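Local coordinates for protein c-di-GMP synthase (Capnocytophaga granulosa, PDB 6WT9) that makes the second messenger 3',3'-c-di-GMP from two GTP molecules in a CBASS antiphage defence system whose signal leads to death of the infected cell, at residues S31-V36 with Y44-M49; E65-H70 with Q159-V164; E166-T171 with I176-K181. One frame throughout, in Å; residues are numbered along the deposited sequence.

Interaction 1: S31-V36 with Y44-M49; sequences SDNPDV and YITLAM
T46 reaches from helix 40-49 to N33 and V36, just past the end of helix 23-32, and carries its whole side of the contact. Its two branches do different work. The methyl CG2 meets the side-chain amide of N33, with N33 CG and T46 CG2 3.4 Å apart. T46 CG2 is also 3.4 Å from N33 OD1 and 3.6 Å from N33 ND2. Such even spacing places the methyl over the flat amide, and the two side chains approach from opposite directions. The hydroxyl branch turns to V36, where V36 CG1 lies 3.3 Å from T46 OG1. In T46 the methyl is anti to the backbone N and OG1 is beside it (chi1 -58°), which parts the branches between the two neighbours.

The next shell fixes these groups. T46 OG1 is hydrogen-bonded to L42 O, one turn earlier in its own helix, and to Y289 OH. The N33 amide is held at both ends: ND2 bonds to F29 O and OD1 to K288 NZ. Those two bonds should restrain the rotation of the amide and keep a face toward T46. D35 forms a salt bridge to K288 and a hydrogen bond to Y289. Y289 thus bonds to both segments, while K288 reaches T46 OG1 only by a weak bond. V36 also packs on F30, K288 and Y289.

All three touching residues are buried. N33 is the first residue to leave the helical path, so the chain turns directly beside the contact. This is a helix-loop-helix connection, in which two consecutive helices pack close to the link between them.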
ATOM      1  N   SER A  31     -12.822  22.291  -3.399  1.00 29.96           N
ATOM      2  CA  SER A  31     -14.273  22.268  -3.543  1.00 29.26           C
ATOM      3  C   SER A  31     -14.902  21.249  -2.601  1.00 29.35           C
ATOM      4  O   SER A  31     -15.915  21.537  -1.952  1.00 27.31           O
ATOM      5  CB  SER A  31     -14.654  21.966  -4.991  1.00 34.10           C
ATOM      6  OG  SER A  31     -16.054  21.792  -5.126  1.00 39.25           O
ATOM      7  N   ASP A  32     -14.315  20.054  -2.511  1.00 25.57           N
ATOM      8  CA  ASP A  32     -14.844  19.024  -1.625  1.00 27.30           C
ATOM      9  C   ASP A  32     -14.556  19.310  -0.158  1.00 29.47           C
ATOM     10  O   ASP A  32     -15.191  18.705   0.713  1.00 29.46           O
ATOM     11  CB  ASP A  32     -14.271  17.656  -1.998  1.00 34.47           C
ATOM     12  CG  ASP A  32     -14.758  17.165  -3.348  1.00 44.08           C
ATOM     13  OD1 ASP A  32     -15.559  17.876  -3.992  1.00 45.70           O
ATOM     14  OD2 ASP A  32     -14.336  16.066  -3.765  1.00 46.93           O
ATOM     15  N   ASN A  33     -13.614  20.202   0.139  1.00 23.82           N
ATOM     16  CA  ASN A  33     -13.216  20.501   1.516  1.00 20.30           C
ATOM     17  C   ASN A  33     -13.053  22.003   1.682  1.00 24.02           C
ATOM     18  O   ASN A  33     -11.943  22.506   1.904  1.00 27.19           O
ATOM     19  CB  ASN A  33     -11.923  19.767   1.878  1.00 23.03           C
ATOM     20  CG  ASN A  33     -12.027  18.269   1.680  1.00 28.35           C
ATOM     21  OD1 ASN A  33     -12.530  17.551   2.547  1.00 31.27           O
ATOM     22  ND2 ASN A  33     -11.543  17.785   0.540  1.00 24.09           N
ATOM     23  N   PRO A  34     -14.148  22.764   1.597  1.00 23.57           N
ATOM     24  CA  PRO A  34     -14.037  24.225   1.728  1.00 20.29           C
ATOM     25  C   PRO A  34     -13.609  24.686   3.112  1.00 21.02           C
ATOM     26  O   PRO A  34     -13.267  25.865   3.271  1.00 18.94           O
ATOM     27  CB  PRO A  34     -15.451  24.717   1.399  1.00 18.63           C
ATOM     28  CG  PRO A  34     -16.333  23.580   1.786  1.00 20.16           C
ATOM     29  CD  PRO A  34     -15.552  22.328   1.468  1.00 20.36           C
ATOM     30  N   ASP A  35     -13.605  23.800   4.113  1.00 22.69           N
ATOM     31  CA  ASP A  35     -13.264  24.218   5.469  1.00 21.00           C
ATOM     32  C   ASP A  35     -11.762  24.409   5.658  1.00 21.75           C
ATOM     33  O   ASP A  35     -11.343  25.110   6.588  1.00 20.46           O
ATOM     34  CB  ASP A  35     -13.781  23.197   6.484  1.00 23.40           C
ATOM     35  CG  ASP A  35     -13.209  21.806   6.252  1.00 26.61           C
ATOM     36  OD1 ASP A  35     -13.290  21.309   5.107  1.00 26.78           O
ATOM     37  OD2 ASP A  35     -12.670  21.212   7.208  1.00 24.33           O
ATOM     38  N   VAL A  36     -10.942  23.798   4.804  1.00 21.91           N
ATOM     39  CA  VAL A  36      -9.502  23.761   5.033  1.00 20.02           C
ATOM     40  C   VAL A  36      -8.878  25.084   4.614  1.00 19.99           C
ATOM     41  O   VAL A  36      -7.693  25.327   4.863  1.00 24.20           O
ATOM     42  CB  VAL A  36      -8.857  22.586   4.280  1.00 15.22           C
ATOM     43  CG1 VAL A  36      -9.567  21.299   4.642  1.00 15.34           C
ATOM     44  CG2 VAL A  36      -8.918  22.816   2.774  1.00 12.09           C
ATOM     45  N   TYR A  44      -3.211  19.944   5.337  1.00 15.08           N
ATOM     46  CA  TYR A  44      -2.281  18.821   5.337  1.00 14.18           C
ATOM     47  C   TYR A  44      -2.975  17.532   5.753  1.00 13.66           C
ATOM     48  O   TYR A  44      -2.773  16.484   5.129  1.00 23.62           O
ATOM     49  CB  TYR A  44      -1.100  19.129   6.258  1.00 13.62           C
ATOM     50  CG  TYR A  44      -0.091  18.011   6.375  1.00 21.39           C
ATOM     51  CD1 TYR A  44       0.762  17.707   5.324  1.00 21.53           C
ATOM     52  CD2 TYR A  44       0.015  17.266   7.542  1.00 21.72           C
ATOM     53  CE1 TYR A  44       1.688  16.688   5.428  1.00 21.33           C
ATOM     54  CE2 TYR A  44       0.938  16.247   7.656  1.00 24.25           C
ATOM     55  CZ  TYR A  44       1.773  15.962   6.597  1.00 21.56           C
ATOM     56  OH  TYR A  44       2.693  14.945   6.707  1.00 20.20           O
ATOM     57  N   ILE A  45      -3.805  17.591   6.795  1.00 15.87           N
ATOM     58  CA  ILE A  45      -4.501  16.397   7.261  1.00 10.49           C
ATOM     59  C   ILE A  45      -5.497  15.910   6.215  1.00  8.11           C
ATOM     60  O   ILE A  45      -5.585  14.709   5.934  1.00 13.59           O
ATOM     61  CB  ILE A  45      -5.186  16.673   8.611  1.00 11.04           C
ATOM     62  CG1 ILE A  45      -4.147  17.030   9.676  1.00 13.30           C
ATOM     63  CG2 ILE A  45      -5.999  15.467   9.058  1.00 15.00           C
ATOM     64  CD1 ILE A  45      -4.751  17.589  10.945  1.00 15.35           C
ATOM     65  N   THR A  46      -6.259  16.831   5.619  1.00 10.96           N
ATOM     66  CA  THR A  46      -7.273  16.433   4.646  1.00 13.81           C
ATOM     67  C   THR A  46      -6.642  15.822   3.402  1.00 14.87           C
ATOM     68  O   THR A  46      -7.147  14.827   2.869  1.00 11.20           O
ATOM     69  CB  THR A  46      -8.144  17.630   4.264  1.00 15.13           C
ATOM     70  OG1 THR A  46      -8.761  18.172   5.438  1.00 16.44           O
ATOM     71  CG2 THR A  46      -9.228  17.201   3.290  1.00 14.92           C
ATOM     72  N   LEU A  47      -5.537  16.398   2.924  1.00 14.55           N
ATOM     73  CA  LEU A  47      -4.884  15.851   1.741  1.00 14.91           C
ATOM     74  C   LEU A  47      -4.165  14.543   2.047  1.00  9.70           C
ATOM     75  O   LEU A  47      -4.129  13.647   1.197  1.00 14.35           O
ATOM     76  CB  LEU A  47      -3.909  16.870   1.153  1.00 14.84           C
ATOM     77  CG  LEU A  47      -3.324  16.490  -0.208  1.00 17.17           C
ATOM     78  CD1 LEU A  47      -4.439  16.123  -1.174  1.00 18.22           C
ATOM     79  CD2 LEU A  47      -2.478  17.622  -0.769  1.00 17.69           C
ATOM     80  N   ALA A  48      -3.601  14.408   3.250  1.00 11.76           N
ATOM     81  CA  ALA A  48      -2.924  13.169   3.618  1.00 15.40           C
ATOM     82  C   ALA A  48      -3.888  11.999   3.747  1.00 16.77           C
ATOM     83  O   ALA A  48      -3.450  10.846   3.711  1.00 16.83           O
ATOM     84  CB  ALA A  48      -2.153  13.353   4.927  1.00 15.65           C
HETATM   85  N   MSE A  49      -5.181  12.269   3.899  1.00 14.61           N
HETATM   86  CA  MSE A  49      -6.186  11.218   3.976  1.00 14.97           C
HETATM   87  C   MSE A  49      -6.852  11.014   2.625  1.00 16.30           C
HETATM   88  O   MSE A  49      -7.471   9.980   2.375  1.00 15.39           O
HETATM   89  CB  MSE A  49      -7.239  11.559   5.029  1.00 12.68           C
HETATM   90  CG  MSE A  49      -6.707  11.600   6.446  1.00 15.22           C
HETATM   91 SE   MSE A  49      -8.090  12.098   7.730  0.82 18.27          SE
HETATM   92  CE  MSE A  49      -7.091  11.734   9.367  1.00 14.74           C
TER

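Interaction 2: E65-H70 with Q159-V164; sequences EKVKLH and QKLSSV
H70 and V164 meet in a CH-pi contact between helices 54-71 and 147-164. V164 CG1 stands over one face of the imidazole, 3.5 Å from the H70 ring centroid and 16° off the ring normal. It is shifted toward the rim, on the side of H70 NE2, which is 3.3 Å from V164 CG1. The second methyl sits near the other nitrogen, with V164 CG2 3.4 Å from H70 ND1. Both methyls of the valine therefore lie against the ring.

The second kind of contact is alkyl chain against backbone. K160 is bent at chi2 (67°) and chi3, and this fold lays its methylenes along the carbonyl of H70. K160 CE is 3.4 Å from H70 O, and CG and CD are almost as near. The ammonium is not the gripping group, because K160 NZ is 4.2 Å from H70 O. K160 CD also approaches H70 CB.

The third kind is purely apolar. V67 CG1 and L161 CD2 meet at 4.0 Å, their side chains crossing at about a right angle. Both residues are buried, and both also touch I178 and I189, on the sheet that the two helices pack against. H70, K160 and V164 form the more open flank.

The helix segments cross at 120°, with their axes 10.6 Å apart at the closest point. Both helices rest side chains on strands 176-180 and 185-194. Two helices layered on one face of a mixed sheet are typical of the alpha/beta core of a nucleotidyltransferase domain.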
ATOM      1  N   GLU A  65      -1.075  -3.261 -17.267  1.00 25.26           N
ATOM      2  CA  GLU A  65      -1.831  -3.964 -18.296  1.00 25.65           C
ATOM      3  C   GLU A  65      -0.993  -4.166 -19.552  1.00 22.20           C
ATOM      4  O   GLU A  65      -1.093  -5.208 -20.212  1.00 24.98           O
ATOM      5  CB  GLU A  65      -3.112  -3.192 -18.616  1.00 33.73           C
ATOM      6  CG  GLU A  65      -4.136  -3.973 -19.419  1.00 43.10           C
ATOM      7  CD  GLU A  65      -4.526  -5.275 -18.749  1.00 53.05           C
ATOM      8  OE1 GLU A  65      -4.127  -6.345 -19.255  1.00 57.64           O
ATOM      9  OE2 GLU A  65      -5.221  -5.229 -17.712  1.00 52.76           O
ATOM     10  N   LYS A  66      -0.156  -3.185 -19.896  1.00 19.40           N
ATOM     11  CA  LYS A  66       0.724  -3.338 -21.049  1.00 21.45           C
ATOM     12  C   LYS A  66       1.789  -4.397 -20.794  1.00 19.62           C
ATOM     13  O   LYS A  66       2.159  -5.143 -21.708  1.00 22.03           O
ATOM     14  CB  LYS A  66       1.370  -1.998 -21.401  1.00 22.93           C
ATOM     15  CG  LYS A  66       0.401  -0.968 -21.963  1.00 28.43           C
ATOM     16  CD  LYS A  66       1.112   0.350 -22.242  1.00 35.86           C
ATOM     17  CE  LYS A  66       0.158   1.392 -22.801  1.00 38.19           C
ATOM     18  NZ  LYS A  66      -0.402   0.974 -24.115  1.00 44.84           N
ATOM     19  N   VAL A  67       2.299  -4.472 -19.562  1.00 14.46           N
ATOM     20  CA  VAL A  67       3.233  -5.541 -19.216  1.00 15.52           C
ATOM     21  C   VAL A  67       2.562  -6.898 -19.377  1.00 17.06           C
ATOM     22  O   VAL A  67       3.164  -7.850 -19.890  1.00 17.90           O
ATOM     23  CB  VAL A  67       3.770  -5.341 -17.786  1.00 17.50           C
ATOM     24  CG1 VAL A  67       4.664  -6.502 -17.382  1.00 17.79           C
ATOM     25  CG2 VAL A  67       4.524  -4.029 -17.686  1.00 19.79           C
ATOM     26  N   LYS A  68       1.297  -7.000 -18.962  1.00 15.40           N
ATOM     27  CA  LYS A  68       0.559  -8.252 -19.100  1.00 17.17           C
ATOM     28  C   LYS A  68       0.451  -8.679 -20.560  1.00 19.53           C
ATOM     29  O   LYS A  68       0.643  -9.857 -20.883  1.00 16.35           O
ATOM     30  CB  LYS A  68      -0.828  -8.099 -18.475  1.00 22.33           C
ATOM     31  CG  LYS A  68      -1.727  -9.313 -18.603  1.00 29.52           C
ATOM     32  CD  LYS A  68      -3.058  -9.069 -17.907  1.00 40.30           C
ATOM     33  CE  LYS A  68      -4.033 -10.211 -18.141  1.00 49.94           C
ATOM     34  NZ  LYS A  68      -5.338  -9.971 -17.463  1.00 57.70           N
ATOM     35  N   LEU A  69       0.155  -7.735 -21.457  1.00 20.50           N
ATOM     36  CA  LEU A  69      -0.008  -8.082 -22.867  1.00 22.04           C
ATOM     37  C   LEU A  69       1.306  -8.545 -23.483  1.00 19.73           C
ATOM     38  O   LEU A  69       1.314  -9.431 -24.346  1.00 22.44           O
ATOM     39  CB  LEU A  69      -0.570  -6.893 -23.646  1.00 21.79           C
ATOM     40  CG  LEU A  69      -1.992  -6.443 -23.300  1.00 26.57           C
ATOM     41  CD1 LEU A  69      -2.458  -5.358 -24.262  1.00 23.70           C
ATOM     42  CD2 LEU A  69      -2.956  -7.621 -23.306  1.00 23.01           C
ATOM     43  N   HIS A  70       2.427  -7.953 -23.064  1.00 13.87           N
ATOM     44  CA  HIS A  70       3.721  -8.395 -23.571  1.00 15.95           C
ATOM     45  C   HIS A  70       4.054  -9.800 -23.084  1.00 19.75           C
ATOM     46  O   HIS A  70       4.598 -10.612 -23.842  1.00 23.87           O
ATOM     47  CB  HIS A  70       4.817  -7.411 -23.160  1.00 15.46           C
ATOM     48  CG  HIS A  70       4.817  -6.142 -23.954  1.00 22.41           C
ATOM     49  ND1 HIS A  70       5.101  -6.110 -25.304  1.00 21.82           N
ATOM     50  CD2 HIS A  70       4.572  -4.862 -23.591  1.00 20.52           C
ATOM     51  CE1 HIS A  70       5.028  -4.864 -25.737  1.00 21.86           C
ATOM     52  NE2 HIS A  70       4.709  -4.087 -24.717  1.00 21.86           N
ATOM     53  N   GLN A 159      13.467 -12.399 -20.823  1.00 21.17           N
ATOM     54  CA  GLN A 159      13.789 -12.214 -22.233  1.00 24.84           C
ATOM     55  C   GLN A 159      12.824 -11.239 -22.894  1.00 18.80           C
ATOM     56  O   GLN A 159      13.244 -10.295 -23.574  1.00 22.24           O
ATOM     57  CB  GLN A 159      13.772 -13.563 -22.951  1.00 25.45           C
ATOM     58  CG  GLN A 159      14.082 -13.480 -24.435  1.00 36.17           C
ATOM     59  CD  GLN A 159      14.118 -14.846 -25.094  1.00 45.59           C
ATOM     60  OE1 GLN A 159      14.008 -15.875 -24.426  1.00 44.15           O
ATOM     61  NE2 GLN A 159      14.272 -14.862 -26.414  1.00 51.38           N
ATOM     62  N   LYS A 160      11.521 -11.449 -22.698  1.00 14.94           N
ATOM     63  CA  LYS A 160      10.522 -10.593 -23.329  1.00 19.15           C
ATOM     64  C   LYS A 160      10.599  -9.165 -22.797  1.00 24.74           C
ATOM     65  O   LYS A 160      10.638  -8.205 -23.574  1.00 24.58           O
ATOM     66  CB  LYS A 160       9.125 -11.177 -23.114  1.00 18.46           C
ATOM     67  CG  LYS A 160       7.991 -10.175 -23.282  1.00 17.84           C
ATOM     68  CD  LYS A 160       7.859  -9.705 -24.722  1.00 25.90           C
ATOM     69  CE  LYS A 160       7.473 -10.844 -25.650  1.00 24.29           C
ATOM     70  NZ  LYS A 160       7.264 -10.357 -27.044  1.00 24.08           N
ATOM     71  N   LEU A 161      10.626  -9.007 -21.472  1.00 24.22           N
ATOM     72  CA  LEU A 161      10.600  -7.668 -20.891  1.00 24.35           C
ATOM     73  C   LEU A 161      11.872  -6.894 -21.213  1.00 26.18           C
ATOM     74  O   LEU A 161      11.812  -5.698 -21.518  1.00 21.35           O
ATOM     75  CB  LEU A 161      10.381  -7.754 -19.381  1.00 23.54           C
ATOM     76  CG  LEU A 161       9.017  -8.313 -18.969  1.00 26.03           C
ATOM     77  CD1 LEU A 161       8.899  -8.411 -17.454  1.00 21.73           C
ATOM     78  CD2 LEU A 161       7.890  -7.472 -19.551  1.00 24.67           C
ATOM     79  N   SER A 162      13.032  -7.554 -21.157  1.00 33.16           N
ATOM     80  CA  SER A 162      14.273  -6.892 -21.548  1.00 36.51           C
ATOM     81  C   SER A 162      14.277  -6.514 -23.020  1.00 33.95           C
ATOM     82  O   SER A 162      15.007  -5.599 -23.416  1.00 38.18           O
ATOM     83  CB  SER A 162      15.478  -7.785 -21.244  1.00 38.31           C
ATOM     84  OG  SER A 162      15.517  -8.138 -19.873  1.00 45.99           O
ATOM     85  N   SER A 163      13.476  -7.196 -23.836  1.00 28.42           N
ATOM     86  CA  SER A 163      13.377  -6.897 -25.256  1.00 35.49           C
ATOM     87  C   SER A 163      12.362  -5.805 -25.569  1.00 36.44           C
ATOM     88  O   SER A 163      12.437  -5.200 -26.645  1.00 42.74           O
ATOM     89  CB  SER A 163      13.012  -8.167 -26.029  1.00 38.59           C
ATOM     90  OG  SER A 163      12.452  -7.849 -27.287  1.00 45.53           O
ATOM     91  N   VAL A 164      11.425  -5.538 -24.665  1.00 28.47           N
ATOM     92  CA  VAL A 164      10.392  -4.536 -24.887  1.00 29.38           C
ATOM     93  C   VAL A 164      10.752  -3.201 -24.247  1.00 29.69           C
ATOM     94  O   VAL A 164      10.557  -2.148 -24.854  1.00 37.48           O
ATOM     95  CB  VAL A 164       9.034  -5.053 -24.365  1.00 28.51           C
ATOM     96  CG1 VAL A 164       8.024  -3.921 -24.298  1.00 32.87           C
ATOM     97  CG2 VAL A 164       8.523  -6.172 -25.255  1.00 29.55           C
TER

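Interaction 3: E166-T171 with I176-K181; sequences EICDIT and IKITNK
I167 has more surface covered across this hairpin than any other residue of it, and it meets two partners. Its CG2 methyl rests on T179, with I167 CG2 3.5 Å from T179 OG1. That hydroxyl has its polar partner on the next strand, at D186. The CG1-CD1 branch of I167 runs to K181: I167 CD1 lies 3.8 Å from K181 CD, and the side chains cross at about a right angle. I167 O accepts T179 N at 3.1 Å, a rather bent bond.

K181 comes second. Its CG and CD lie on I167 CD1. The bend at chi3 (-56°) then turns CE and NZ toward E166. K181 NZ and E166 OE2 remain 4.3 Å apart, beyond a salt bridge. The opposite charges may still attract each other weakly at this exposed end.

D169 pairs with K177 by two backbone bonds. D169 N gives to K177 O at 2.7 Å, nearly straight at 178°, and K177 N gives to D169 O at 3.1 Å. The carboxylate turns back on its own strand. D169 OD1 accepts T171 N at 2.9 Å, an Asx turn just beyond the strand. K177 sends its ammonium away from D169, to a salt bridge with D188.

Between I167 and D169, C168 points to the other sheet face with I178, as a non-hydrogen-bonded pair. C168 SG touches the CG2 methyls of I176 and I178.

The chemistry is thus divided. The two D169-K177 bonds set the antiparallel register. C168, I176 and I178 pack on the helices. The face of I167, D169, K177 and T179 is mixed, and there K177 and T179 find polar partners on strand 185-194.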
ATOM      1  N   GLU A 166      13.543  -0.628 -22.520  1.00 30.42           N
ATOM      2  CA  GLU A 166      14.968  -0.322 -22.413  1.00 40.58           C
ATOM      3  C   GLU A 166      15.438  -0.394 -20.967  1.00 37.49           C
ATOM      4  O   GLU A 166      16.548  -0.864 -20.689  1.00 36.33           O
ATOM      5  CB  GLU A 166      15.258   1.060 -23.002  1.00 54.29           C
ATOM      6  CG  GLU A 166      15.179   1.141 -24.521  1.00 67.87           C
ATOM      7  CD  GLU A 166      13.755   1.088 -25.047  1.00 78.93           C
ATOM      8  OE1 GLU A 166      13.577   0.833 -26.258  1.00 81.44           O
ATOM      9  OE2 GLU A 166      12.814   1.300 -24.252  1.00 79.21           O
ATOM     10  N   ILE A 167      14.611   0.065 -20.034  1.00 38.53           N
ATOM     11  CA  ILE A 167      14.910   0.008 -18.610  1.00 37.27           C
ATOM     12  C   ILE A 167      14.232  -1.243 -18.064  1.00 34.62           C
ATOM     13  O   ILE A 167      13.010  -1.280 -17.893  1.00 36.00           O
ATOM     14  CB  ILE A 167      14.447   1.273 -17.882  1.00 40.09           C
ATOM     15  CG1 ILE A 167      15.071   2.513 -18.527  1.00 43.73           C
ATOM     16  CG2 ILE A 167      14.804   1.199 -16.405  1.00 37.18           C
ATOM     17  CD1 ILE A 167      14.613   3.817 -17.913  1.00 47.35           C
ATOM     18  N   CYS A 168      15.026  -2.276 -17.790  1.00 33.87           N
ATOM     19  CA  CYS A 168      14.513  -3.551 -17.294  1.00 31.74           C
ATOM     20  C   CYS A 168      15.529  -4.124 -16.316  1.00 32.78           C
ATOM     21  O   CYS A 168      16.638  -4.492 -16.713  1.00 31.78           O
ATOM     22  CB  CYS A 168      14.248  -4.526 -18.441  1.00 32.64           C
ATOM     23  SG  CYS A 168      13.651  -6.149 -17.913  1.00 37.05           S
ATOM     24  N   ASP A 169      15.149  -4.202 -15.043  1.00 29.86           N
ATOM     25  CA  ASP A 169      16.036  -4.655 -13.977  1.00 31.07           C
ATOM     26  C   ASP A 169      15.719  -6.115 -13.662  1.00 30.45           C
ATOM     27  O   ASP A 169      14.660  -6.420 -13.104  1.00 27.09           O
ATOM     28  CB  ASP A 169      15.872  -3.771 -12.740  1.00 29.29           C
ATOM     29  CG  ASP A 169      16.974  -3.976 -11.714  1.00 32.44           C
ATOM     30  OD1 ASP A 169      17.425  -5.124 -11.529  1.00 34.06           O
ATOM     31  OD2 ASP A 169      17.391  -2.981 -11.084  1.00 39.64           O
ATOM     32  N   ILE A 170      16.640  -7.010 -14.011  1.00 27.38           N
ATOM     33  CA  ILE A 170      16.498  -8.431 -13.718  1.00 25.84           C
ATOM     34  C   ILE A 170      17.449  -8.868 -12.603  1.00 28.06           C
ATOM     35  O   ILE A 170      17.732 -10.056 -12.459  1.00 26.08           O
ATOM     36  CB  ILE A 170      16.699  -9.288 -14.980  1.00 22.35           C
ATOM     37  CG1 ILE A 170      18.145  -9.193 -15.473  1.00 26.61           C
ATOM     38  CG2 ILE A 170      15.737  -8.861 -16.078  1.00 23.79           C
ATOM     39  CD1 ILE A 170      18.486 -10.196 -16.558  1.00 23.84           C
ATOM     40  N   THR A 171      17.939  -7.921 -11.799  1.00 37.60           N
ATOM     41  CA  THR A 171      18.953  -8.241 -10.799  1.00 38.93           C
ATOM     42  C   THR A 171      18.356  -8.928  -9.576  1.00 38.24           C
ATOM     43  O   THR A 171      18.941  -9.882  -9.054  1.00 42.15           O
ATOM     44  CB  THR A 171      19.698  -6.970 -10.387  1.00 44.36           C
ATOM     45  OG1 THR A 171      20.431  -6.462 -11.508  1.00 41.24           O
ATOM     46  CG2 THR A 171      20.659  -7.250  -9.239  1.00 54.48           C
ATOM     47  N   ILE A 176      11.041  -8.752 -11.303  1.00 16.38           N
ATOM     48  CA  ILE A 176      11.562  -7.995 -12.434  1.00 18.05           C
ATOM     49  C   ILE A 176      10.929  -6.614 -12.396  1.00 23.39           C
ATOM     50  O   ILE A 176       9.710  -6.488 -12.229  1.00 29.50           O
ATOM     51  CB  ILE A 176      11.257  -8.698 -13.769  1.00 13.40           C
ATOM     52  CG1 ILE A 176      11.752 -10.144 -13.746  1.00 14.96           C
ATOM     53  CG2 ILE A 176      11.882  -7.937 -14.932  1.00 11.94           C
ATOM     54  CD1 ILE A 176      11.419 -10.918 -15.007  1.00 20.56           C
ATOM     55  N   LYS A 177      11.746  -5.575 -12.547  1.00 23.94           N
ATOM     56  CA  LYS A 177      11.272  -4.197 -12.514  1.00 28.69           C
ATOM     57  C   LYS A 177      11.497  -3.565 -13.878  1.00 23.14           C
ATOM     58  O   LYS A 177      12.626  -3.552 -14.380  1.00 22.48           O
ATOM     59  CB  LYS A 177      11.984  -3.391 -11.424  1.00 39.53           C
ATOM     60  CG  LYS A 177      11.430  -1.986 -11.242  1.00 50.49           C
ATOM     61  CD  LYS A 177      12.061  -1.283 -10.053  1.00 58.73           C
ATOM     62  CE  LYS A 177      11.334   0.015  -9.732  1.00 63.74           C
ATOM     63  NZ  LYS A 177       9.908  -0.222  -9.365  1.00 65.61           N
ATOM     64  N   ILE A 178      10.425  -3.044 -14.475  1.00 15.37           N
ATOM     65  CA  ILE A 178      10.501  -2.389 -15.771  1.00 17.05           C
ATOM     66  C   ILE A 178      10.053  -0.943 -15.616  1.00 18.70           C
ATOM     67  O   ILE A 178       9.378  -0.570 -14.654  1.00 16.74           O
ATOM     68  CB  ILE A 178       9.658  -3.106 -16.850  1.00 19.19           C
ATOM     69  CG1 ILE A 178       8.158  -2.984 -16.551  1.00 17.26           C
ATOM     70  CG2 ILE A 178      10.072  -4.566 -16.968  1.00 16.93           C
ATOM     71  CD1 ILE A 178       7.447  -1.891 -17.344  1.00 12.82           C
ATOM     72  N   THR A 179      10.433  -0.129 -16.596  1.00 23.10           N
ATOM     73  CA  THR A 179      10.025   1.268 -16.663  1.00 26.06           C
ATOM     74  C   THR A 179       9.426   1.527 -18.035  1.00 23.43           C
ATOM     75  O   THR A 179      10.110   1.375 -19.052  1.00 30.24           O
ATOM     76  CB  THR A 179      11.205   2.210 -16.408  1.00 29.24           C
ATOM     77  OG1 THR A 179      11.680   2.032 -15.067  1.00 30.98           O
ATOM     78  CG2 THR A 179      10.784   3.660 -16.608  1.00 26.14           C
ATOM     79  N   ASN A 180       8.150   1.897 -18.062  1.00 20.79           N
ATOM     80  CA  ASN A 180       7.500   2.345 -19.290  1.00 23.48           C
ATOM     81  C   ASN A 180       7.881   3.806 -19.488  1.00 26.41           C
ATOM     82  O   ASN A 180       7.284   4.701 -18.887  1.00 23.67           O
ATOM     83  CB  ASN A 180       5.989   2.157 -19.198  1.00 24.58           C
ATOM     84  CG  ASN A 180       5.287   2.355 -20.533  1.00 25.84           C
ATOM     85  OD1 ASN A 180       5.613   3.268 -21.293  1.00 29.49           O
ATOM     86  ND2 ASN A 180       4.316   1.496 -20.822  1.00 14.45           N
ATOM     87  N   LYS A 181       8.893   4.052 -20.325  1.00 28.63           N
ATOM     88  CA  LYS A 181       9.382   5.414 -20.508  1.00 39.96           C
ATOM     89  C   LYS A 181       8.347   6.301 -21.187  1.00 50.87           C
ATOM     90  O   LYS A 181       8.366   7.524 -21.003  1.00 56.76           O
ATOM     91  CB  LYS A 181      10.683   5.407 -21.312  1.00 43.53           C
ATOM     92  CG  LYS A 181      11.799   4.596 -20.674  1.00 48.02           C
ATOM     93  CD  LYS A 181      13.157   4.959 -21.258  1.00 51.64           C
ATOM     94  CE  LYS A 181      13.179   4.795 -22.767  1.00 52.75           C
ATOM     95  NZ  LYS A 181      14.512   5.137 -23.338  1.00 52.60           N
TER

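Interaction 1 stands apart, its centre 39 Å from that of interaction 2 and 36 Å from that of interaction 3. It is small and buried, and its polar groups are satisfied by residues around it. Interactions 2 and 3 belong to one layered unit, with centres 10 Å apart. Helix 147-164 leads directly into the hairpin, and S162 and L161 pack on C168, while V67 packs on I178. Interaction 2 joins the two helices packed on the sheet through side chains and is partly buried. Interaction 3 lies at the surface and adds backbone pairing, the one contact of the three with hydrogen bonds between its segments.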